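Zinc transport transcriptional regulator (Lactococcus lactis subsp. lactis, PDB 5YHY) probably binds DNA as a zinc-responsive transcription factor of the MarR family, with a winged helix-turn-helix fold. Local coordinates at residues 34-37 with 38-42. The protein carries 1 engineered substitution. Residues are numbered along the deposited sequence; the frame is centred on the assembly and turned at random.
Sequences VKLT and STQEH. With ZN (zinc ion), chain B.
T37 and Q40 meet where the loop ending at T37 turns into helix 38-49: the backbone carbonyl O of T37 takes the N-H of E41 at 3.0 Å, closing the first helical turn. The side chains then tie the same corner reciprocally. With its hydroxyl held between its own backbone N and carbonyl carbon (chi1 65°), T37 offers OG1 to the backbone N of Q40 at 3.1 Å, in a nearly straight bond. Q40 answers by reaching back, its chain extended beyond CG, and its OE1 accepts from the backbone N of T37, also at 3.1 Å. That N-H arrives from above the amide plane, 68° out of it, rather than along a lone pair. A water donates to the same oxygen, 2.7 Å from OE1 of Q40, and to the carbonyl O of K35, so two donors hold the amide oxygen, which should limit rotation of the amide. Beside this, L36 lays CB against CG of E41 at 3.8 Å, the two side chains crossing at about a right angle; V104 of helix 102-123 touches both. A second water links the carbonyl O of L36 to OE2 of E41. One residue on, H42 binds zinc through NE2 at 2.0 Å, alongside E24, H108 and H112. The arrangement is a classic capping box, with T37 as N-cap, starting the helix that carries H42 into the zinc site of this MarR-family regulator.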
loop_
_atom_site.group_PDB
_atom_site.type_symbol
_atom_site.label_atom_id
_atom_site.label_comp_id
_atom_site.label_asym_id
_atom_site.label_seq_id
_atom_site.Cartn_x
_atom_site.Cartn_y
_atom_site.Cartn_z
ATOM N N VAL A 34 -14.228 5.408 -7.435
ATOM C CA VAL A 34 -13.159 6.263 -7.943
ATOM C C VAL A 34 -13.571 6.944 -9.247
ATOM O O VAL A 34 -13.530 6.339 -10.319
ATOM C CB VAL A 34 -11.849 5.473 -8.151
ATOM C CG1 VAL A 34 -11.183 5.185 -6.809
ATOM C CG2 VAL A 34 -12.115 4.180 -8.917
ATOM N N LYS A 35 -13.972 8.207 -9.146
ATOM C CA LYS A 35 -14.491 8.938 -10.294
ATOM C C LYS A 35 -13.367 9.599 -11.089
ATOM O O LYS A 35 -13.392 9.611 -12.321
ATOM C CB LYS A 35 -15.513 9.987 -9.834
ATOM C CG LYS A 35 -16.268 10.679 -10.963
ATOM C CD LYS A 35 -17.377 11.579 -10.417
ATOM C CE LYS A 35 -16.821 12.780 -9.656
ATOM N NZ LYS A 35 -16.288 13.838 -10.567
ATOM N N LEU A 36 -12.380 10.138 -10.377
ATOM C CA LEU A 36 -11.304 10.903 -11.004
ATOM C C LEU A 36 -9.932 10.355 -10.644
ATOM O O LEU A 36 -9.746 9.771 -9.579
ATOM C CB LEU A 36 -11.374 12.361 -10.556
ATOM C CG LEU A 36 -12.650 13.125 -10.907
ATOM C CD1 LEU A 36 -12.595 14.539 -10.344
ATOM C CD2 LEU A 36 -12.841 13.146 -12.411
ATOM N N THR A 37 -8.962 10.556 -11.530
ATOM C CA THR A 37 -7.583 10.220 -11.213
ATOM C C THR A 37 -7.060 11.279 -10.264
ATOM O O THR A 37 -7.663 12.339 -10.124
ATOM C CB THR A 37 -6.697 10.226 -12.461
ATOM O OG1 THR A 37 -6.620 11.563 -12.976
ATOM C CG2 THR A 37 -7.266 9.307 -13.527
ATOM N N SER A 38 -5.939 10.993 -9.612
ATOM C CA SER A 38 -5.358 11.959 -8.695
ATOM C C SER A 38 -4.942 13.233 -9.427
ATOM O O SER A 38 -5.157 14.333 -8.922
ATOM C CB SER A 38 -4.188 11.343 -7.918
ATOM O OG SER A 38 -3.153 10.945 -8.786
ATOM N N THR A 39 -4.370 13.095 -10.624
ATOM C CA THR A 39 -3.978 14.278 -11.380
ATOM C C THR A 39 -5.208 15.147 -11.665
ATOM O O THR A 39 -5.166 16.366 -11.520
ATOM C CB THR A 39 -3.266 13.916 -12.698
ATOM O OG1 THR A 39 -2.015 13.285 -12.398
ATOM C CG2 THR A 39 -3.001 15.160 -13.526
ATOM N N GLN A 40 -6.303 14.512 -12.063
ATOM C CA GLN A 40 -7.526 15.256 -12.324
ATOM C C GLN A 40 -8.009 15.992 -11.073
ATOM O O GLN A 40 -8.366 17.169 -11.145
ATOM C CB GLN A 40 -8.606 14.317 -12.877
ATOM C CG GLN A 40 -8.239 13.812 -14.267
ATOM C CD GLN A 40 -8.936 12.526 -14.657
ATOM O OE1 GLN A 40 -9.903 12.106 -14.022
ATOM N NE2 GLN A 40 -8.440 11.891 -15.717
ATOM N N GLU A 41 -7.990 15.306 -9.929
ATOM C CA GLU A 41 -8.421 15.918 -8.677
ATOM C C GLU A 41 -7.526 17.099 -8.339
ATOM O O GLU A 41 -7.987 18.125 -7.844
ATOM C CB GLU A 41 -8.366 14.906 -7.522
ATOM C CG GLU A 41 -9.287 13.706 -7.668
ATOM C CD GLU A 41 -10.643 13.914 -7.022
ATOM O OE1 GLU A 41 -11.023 15.072 -6.764
ATOM O OE2 GLU A 41 -11.337 12.903 -6.774
ATOM N N HIS A 42 -6.232 16.953 -8.603
ATOM C CA HIS A 42 -5.292 18.000 -8.238
ATOM C C HIS A 42 -5.372 19.218 -9.144
ATOM O O HIS A 42 -5.152 20.333 -8.692
ATOM C CB HIS A 42 -3.880 17.437 -8.135
ATOM C CG HIS A 42 -3.765 16.373 -7.098
ATOM N ND1 HIS A 42 -2.668 15.547 -6.996
ATOM C CD2 HIS A 42 -4.624 15.982 -6.126
ATOM C CE1 HIS A 42 -2.849 14.699 -6.000
ATOM N NE2 HIS A 42 -4.032 14.938 -5.459
HETATM ZN ZN ZN B . -5.119 14.079 -3.966
HETATM O O HOH W 1 -11.905 10.427 -14.828
HETATM O O HOH W 2 -10.240 10.509 -6.616
#